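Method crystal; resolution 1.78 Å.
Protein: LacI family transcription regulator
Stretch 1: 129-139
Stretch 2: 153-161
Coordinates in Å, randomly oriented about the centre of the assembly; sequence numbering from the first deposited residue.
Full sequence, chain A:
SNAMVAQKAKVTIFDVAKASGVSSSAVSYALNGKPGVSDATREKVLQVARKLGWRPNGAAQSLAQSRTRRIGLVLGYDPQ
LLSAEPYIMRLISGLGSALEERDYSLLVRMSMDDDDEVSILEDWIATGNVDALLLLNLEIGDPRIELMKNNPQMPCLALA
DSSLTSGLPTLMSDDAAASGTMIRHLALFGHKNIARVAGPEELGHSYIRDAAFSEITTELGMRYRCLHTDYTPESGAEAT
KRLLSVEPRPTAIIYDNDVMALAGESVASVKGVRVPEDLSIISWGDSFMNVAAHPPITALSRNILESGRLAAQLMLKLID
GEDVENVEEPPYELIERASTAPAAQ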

ATOM      1  N   ASN A 129      22.693  16.081  -8.440  1.00 30.59           N
ATOM      2  CA  ASN A 129      22.787  14.877  -7.626  1.00 29.14           C
ATOM      3  C   ASN A 129      22.007  13.695  -8.182  1.00 27.97           C
ATOM      4  O   ASN A 129      22.153  12.565  -7.704  1.00 28.67           O
ATOM      5  CB  ASN A 129      22.348  15.163  -6.190  1.00 34.61           C
ATOM      6  CG  ASN A 129      22.857  14.127  -5.218  1.00 35.88           C
ATOM      7  OD1 ASN A 129      24.036  13.772  -5.242  1.00 45.39           O
ATOM      8  ND2 ASN A 129      21.969  13.614  -4.372  1.00 38.50           N
ATOM      9  N   VAL A 130      21.165  13.957  -9.182  1.00 27.17           N
ATOM     10  CA  VAL A 130      20.436  12.892  -9.886  1.00 23.79           C
ATOM     11  C   VAL A 130      20.470  13.184 -11.382  1.00 23.66           C
ATOM     12  O   VAL A 130      20.827  14.296 -11.789  1.00 27.69           O
ATOM     13  CB  VAL A 130      18.979  12.763  -9.407  1.00 24.57           C
ATOM     14  CG1 VAL A 130      18.916  12.375  -7.932  1.00 22.68           C
ATOM     15  CG2 VAL A 130      18.224  14.054  -9.655  1.00 27.92           C
ATOM     16  N   ASP A 131      20.118  12.189 -12.190  1.00 27.21           N
ATOM     17  CA  ASP A 131      20.207  12.316 -13.641  1.00 25.53           C
ATOM     18  C   ASP A 131      18.893  12.791 -14.264  1.00 23.46           C
ATOM     19  O   ASP A 131      18.883  13.306 -15.387  1.00 25.41           O
ATOM     20  CB  ASP A 131      20.605  10.979 -14.256  1.00 28.56           C
ATOM     21  CG  ASP A 131      22.056  10.621 -13.992  1.00 30.67           C
ATOM     22  OD1 ASP A 131      22.817  11.496 -13.517  1.00 28.79           O
ATOM     23  OD2 ASP A 131      22.435   9.458 -14.274  1.00 28.87           O
ATOM     24  N   ALA A 132      17.809  12.614 -13.520  1.00 23.95           N
ATOM     25  CA  ALA A 132      16.462  12.984 -13.955  1.00 24.60           C
ATOM     26  C   ALA A 132      15.533  12.999 -12.762  1.00 20.52           C
ATOM     27  O   ALA A 132      15.794  12.321 -11.760  1.00 23.43           O
ATOM     28  CB  ALA A 132      15.946  12.011 -15.020  1.00 21.84           C
ATOM     29  N   LEU A 133      14.445  13.758 -12.879  1.00 23.02           N
ATOM     30  CA  LEU A 133      13.459  13.893 -11.805  1.00 23.17           C
ATOM     31  C   LEU A 133      12.111  13.372 -12.274  1.00 22.92           C
ATOM     32  O   LEU A 133      11.709  13.604 -13.410  1.00 24.34           O
ATOM     33  CB  LEU A 133      13.282  15.364 -11.437  1.00 25.28           C
ATOM     34  CG  LEU A 133      14.531  16.123 -11.017  1.00 30.35           C
ATOM     35  CD1 LEU A 133      14.207  17.577 -10.791  1.00 29.65           C
ATOM     36  CD2 LEU A 133      15.030  15.495  -9.743  1.00 34.89           C
ATOM     37  N   LEU A 134      11.414  12.681 -11.387  1.00 22.45           N
ATOM     38  CA  LEU A 134      10.085  12.185 -11.678  1.00 23.66           C
ATOM     39  C   LEU A 134       9.099  13.079 -10.931  1.00 28.85           C
ATOM     40  O   LEU A 134       9.230  13.264  -9.717  1.00 28.50           O
ATOM     41  CB  LEU A 134       9.978  10.733 -11.190  1.00 23.57           C
ATOM     42  CG  LEU A 134       8.633  10.035 -11.336  1.00 27.14           C
ATOM     43  CD1 LEU A 134       8.241   9.974 -12.800  1.00 26.66           C
ATOM     44  CD2 LEU A 134       8.704   8.640 -10.743  1.00 26.48           C
ATOM     45  N   LEU A 135       8.131  13.652 -11.650  1.00 24.45           N
ATOM     46  CA  LEU A 135       7.129  14.531 -11.039  1.00 23.66           C
ATOM     47  C   LEU A 135       5.761  13.862 -10.978  1.00 29.49           C
ATOM     48  O   LEU A 135       5.174  13.534 -12.014  1.00 25.33           O
ATOM     49  CB  LEU A 135       7.002  15.831 -11.830  1.00 30.69           C
ATOM     50  CG  LEU A 135       8.292  16.596 -12.108  1.00 39.74           C
ATOM     51  CD1 LEU A 135       8.017  17.828 -12.966  1.00 44.49           C
ATOM     52  CD2 LEU A 135       8.969  16.987 -10.803  1.00 37.45           C
ATOM     53  N   LEU A 136       5.249  13.671  -9.767  1.00 25.50           N
ATOM     54  CA  LEU A 136       3.930  13.068  -9.595  1.00 29.14           C
ATOM     55  C   LEU A 136       2.936  14.074  -9.033  1.00 31.39           C
ATOM     56  O   LEU A 136       3.328  15.105  -8.472  1.00 30.23           O
ATOM     57  CB  LEU A 136       4.003  11.853  -8.668  1.00 27.96           C
ATOM     58  CG  LEU A 136       5.029  10.765  -8.986  1.00 27.62           C
ATOM     59  CD1 LEU A 136       5.001   9.691  -7.903  1.00 31.36           C
ATOM     60  CD2 LEU A 136       4.807  10.150 -10.367  1.00 29.00           C
ATOM     61  N   ASN A 137       1.651  13.766  -9.189  1.00 30.86           N
ATOM     62  CA  ASN A 137       0.583  14.533  -8.562  1.00 37.82           C
ATOM     63  C   ASN A 137       0.621  16.010  -8.919  1.00 41.86           C
ATOM     64  O   ASN A 137       0.641  16.876  -8.042  1.00 43.78           O
ATOM     65  CB  ASN A 137       0.615  14.344  -7.046  1.00 39.57           C
ATOM     66  CG  ASN A 137       0.452  12.898  -6.648  1.00 46.44           C
ATOM     67  OD1 ASN A 137      -0.308  12.156  -7.272  1.00 47.74           O
ATOM     68  ND2 ASN A 137       1.169  12.484  -5.610  1.00 49.66           N
ATOM     69  N   LEU A 138       0.631  16.284 -10.215  1.00 38.01           N
ATOM     70  CA  LEU A 138       0.642  17.649 -10.707  1.00 43.04           C
ATOM     71  C   LEU A 138      -0.661  18.336 -10.318  1.00 49.23           C
ATOM     72  O   LEU A 138      -1.750  17.780 -10.503  1.00 47.99           O
ATOM     73  CB  LEU A 138       0.832  17.669 -12.228  1.00 40.73           C
ATOM     74  CG  LEU A 138       2.255  17.443 -12.752  1.00 40.56           C
ATOM     75  CD1 LEU A 138       3.189  18.521 -12.232  1.00 42.47           C
ATOM     76  CD2 LEU A 138       2.810  16.056 -12.403  1.00 36.82           C
ATOM     77  N   GLU A 139      -0.548  19.530  -9.743  1.00 48.65           N
ATOM     78  CA  GLU A 139      -1.720  20.331  -9.435  1.00 52.99           C
ATOM     79  C   GLU A 139      -1.869  21.371 -10.525  1.00 55.50           C
ATOM     80  O   GLU A 139      -0.968  21.546 -11.346  1.00 54.50           O
ATOM     81  CB  GLU A 139      -1.558  21.039  -8.092  1.00 56.26           C
ATOM     82  CG  GLU A 139      -1.302  20.130  -6.909  1.00 61.82           C
ATOM     83  CD  GLU A 139      -1.144  20.915  -5.620  1.00 76.71           C
ATOM     84  OE1 GLU A 139      -1.365  20.337  -4.533  1.00 80.86           O
ATOM     85  OE2 GLU A 139      -0.796  22.115  -5.699  1.00 81.11           O
ATOM     86  N   GLN A 153      18.325  21.878 -18.340  1.00 47.88           N
ATOM     87  CA  GLN A 153      19.488  20.991 -18.294  1.00 43.41           C
ATOM     88  C   GLN A 153      19.253  19.778 -17.384  1.00 39.90           C
ATOM     89  O   GLN A 153      20.084  18.871 -17.324  1.00 44.64           O
ATOM     90  CB  GLN A 153      20.745  21.747 -17.851  1.00 45.28           C
ATOM     91  CG  GLN A 153      20.817  22.040 -16.358  1.00 45.37           C
ATOM     92  CD  GLN A 153      19.876  23.150 -15.925  1.00 49.64           C
ATOM     93  OE1 GLN A 153      19.222  23.789 -16.751  1.00 49.01           O
ATOM     94  NE2 GLN A 153      19.805  23.385 -14.620  1.00 51.25           N
HETATM   95  N   MSE A 154      18.131  19.770 -16.666  1.00 37.59           N
HETATM   96  CA  MSE A 154      17.762  18.629 -15.828  1.00 35.99           C
HETATM   97  C   MSE A 154      16.561  17.904 -16.421  1.00 33.53           C
HETATM   98  O   MSE A 154      15.450  18.443 -16.425  1.00 36.77           O
HETATM   99  CB  MSE A 154      17.453  19.071 -14.389  1.00 40.39           C
HETATM  100  CG  MSE A 154      16.790  17.998 -13.528  1.00 39.59           C
HETATM  101 SE   MSE A 154      17.927  16.453 -13.109  0.53 29.92          SE
HETATM  102  CE  MSE A 154      18.982  17.293 -11.688  1.00 32.76           C
ATOM    103  N   PRO A 155      16.782  16.683 -16.938  1.00 31.00           N
ATOM    104  CA  PRO A 155      15.679  15.887 -17.482  1.00 32.22           C
ATOM    105  C   PRO A 155      14.585  15.662 -16.454  1.00 29.70           C
ATOM    106  O   PRO A 155      14.868  15.406 -15.283  1.00 26.72           O
ATOM    107  CB  PRO A 155      16.348  14.553 -17.824  1.00 31.28           C
ATOM    108  CG  PRO A 155      17.771  14.948 -18.167  1.00 31.56           C
ATOM    109  CD  PRO A 155      18.093  16.052 -17.182  1.00 33.80           C
ATOM    110  N   CYS A 156      13.333  15.767 -16.885  1.00 26.95           N
ATOM    111  CA  CYS A 156      12.229  15.383 -16.020  1.00 26.75           C
ATOM    112  C   CYS A 156      11.092  14.774 -16.818  1.00 23.27           C
ATOM    113  O   CYS A 156      11.005  14.945 -18.042  1.00 26.81           O
ATOM    114  CB  CYS A 156      11.717  16.576 -15.209  1.00 32.20           C
ATOM    115  SG  CYS A 156      10.955  17.848 -16.224  1.00 42.10           S
ATOM    116  N   LEU A 157      10.225  14.071 -16.104  1.00 23.19           N
ATOM    117  CA  LEU A 157       9.042  13.460 -16.682  1.00 25.88           C
ATOM    118  C   LEU A 157       7.902  13.602 -15.694  1.00 24.38           C
ATOM    119  O   LEU A 157       8.063  13.324 -14.498  1.00 23.16           O
ATOM    120  CB  LEU A 157       9.288  11.980 -16.953  1.00 23.09           C
ATOM    121  CG  LEU A 157       8.091  11.189 -17.474  1.00 23.94           C
ATOM    122  CD1 LEU A 157       7.881  11.468 -18.949  1.00 27.28           C
ATOM    123  CD2 LEU A 157       8.292   9.706 -17.223  1.00 25.39           C
ATOM    124  N   ALA A 158       6.753  14.044 -16.191  1.00 23.58           N
ATOM    125  CA  ALA A 158       5.572  14.165 -15.350  1.00 26.33           C
ATOM    126  C   ALA A 158       4.575  13.046 -15.642  1.00 32.23           C
ATOM    127  O   ALA A 158       4.403  12.636 -16.791  1.00 25.46           O
ATOM    128  CB  ALA A 158       4.926  15.523 -15.545  1.00 27.41           C
ATOM    129  N   LEU A 159       3.924  12.546 -14.595  1.00 24.37           N
ATOM    130  CA  LEU A 159       2.823  11.607 -14.781  1.00 32.37           C
ATOM    131  C   LEU A 159       1.523  12.340 -14.493  1.00 28.64           C
ATOM    132  O   LEU A 159       1.138  12.516 -13.332  1.00 27.54           O
ATOM    133  CB  LEU A 159       2.969  10.385 -13.867  1.00 33.11           C
ATOM    134  CG  LEU A 159       3.759   9.194 -14.423  1.00 28.09           C
ATOM    135  CD1 LEU A 159       5.145   9.601 -14.919  1.00 30.00           C
ATOM    136  CD2 LEU A 159       3.866   8.088 -13.380  1.00 34.93           C
ATOM    137  N   ALA A 160       0.854  12.784 -15.552  1.00 23.39           N
ATOM    138  CA  ALA A 160      -0.344  13.606 -15.403  1.00 25.58           C
ATOM    139  C   ALA A 160      -1.138  13.658 -16.700  1.00 28.52           C
ATOM    140  O   ALA A 160      -0.721  13.091 -17.708  1.00 29.94           O
ATOM    141  CB  ALA A 160       0.043  15.004 -14.982  1.00 31.40           C
ATOM    142  N   ASP A 161      -2.277  14.339 -16.667  1.00 31.47           N
ATOM    143  CA  ASP A 161      -2.975  14.693 -17.895  1.00 31.91           C
ATOM    144  C   ASP A 161      -2.110  15.751 -18.573  1.00 38.75           C
ATOM    145  O   ASP A 161      -1.522  16.600 -17.896  1.00 40.73           O
ATOM    146  CB  ASP A 161      -4.361  15.262 -17.588  1.00 34.04           C
ATOM    147  CG  ASP A 161      -5.256  15.329 -18.821  1.00 44.08           C
ATOM    148  OD1 ASP A 161      -5.281  16.384 -19.496  1.00 44.20           O
ATOM    149  OD2 ASP A 161      -5.950  14.328 -19.108  1.00 38.61           O
TER
HETATM  150  O   HOH W   1       1.183  11.283 -10.805  1.00 30.12           O
HETATM  151  O   HOH W   2      -0.608  14.034 -11.714  1.00 32.86           O

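Two parallel strands lie side by side, their axes 12° apart and 4.8 Å at closest approach. Four backbone hydrogen bonds join them. Leu-133 N donates to Pro-155 O (2.9 Å), and Leu-157 N donates to Leu-133 O (3.1 Å). Leu-135 N donates to Leu-157 O (2.9 Å), and Leu-159 N donates to Leu-135 O (3.0 Å). Leu-133, Leu-135 and Leu-157 thus use both their N and O atoms across the pair. Pro-155 has no amide hydrogen to give, but its carbonyl serves as acceptor. That oxygen also receives a CA-H...O contact from Ala-132 CA (3.2 Å).

Beyond the last direct bond, two waters take over. Asn-137 has positive phi and psi (56/54), and the chains separate here. Both waters donate to Leu-159 O, each at 2.8 Å from its oxygen. Water 1 accepts from Asn-137 N (3.0 Å) and water 2 from Leu-138 N (3.0 Å).

The side chains alternate between the two faces of the sheet. Leu-133, Leu-135, Cys-156 and Ala-158 share one face. Leu-133 and Leu-135 both adopt m,t rotamers. Leu-133 CD1 thereby comes to 3.8 Å from Met-154 CG, while Leu-135 CD1 lies 4.4 Å from Cys-156 SG. Cys-156 is p and Ala-158 is short. The methyl of Ala-158 leaves room for Leu-138, whose m,m side chain places CD2 3.8 Å from Ala-158 CB. Leu-138 CB also packs on Ala-160 CB (3.9 Å).

Leu-134 and Leu-157 occupy the other face, both as t,p. The Leu-134 side chain has its end nearer the second strand than its CA-to-CB bond suggests. Its CD1 lies 3.8 Å from Leu-159 CD1 and 4.4 Å from Leu-157 CD2. Leu-159 has chi1 at -90° and chi2 at 54°. Its CD2 meets CD2 of the m,t Leu-136 at 3.8 Å, so its two methyls contact two different leucines.

Met-154, present as selenomethionine, has the largest area covered by the opposing stretch, 80 Å². Its CA-to-CB bond points sideways, but the t,p,p conformation folds the chain so that its end comes nearer. CE reaches 3.5 Å from Val-130 O and 3.9 Å from Val-130 CG2, and SE lies 3.9 Å from Ala-132 CA. A long, flexible, unbranched side chain suits this curved path. Next to it, Pro-155 CB packs on Ala-132 CB (3.8 Å).

The contact buries 630 Å² in all, and its side-chain packing is apolar. The carboxylate of Asp-131 is hydrogen-bonded elsewhere in the structure.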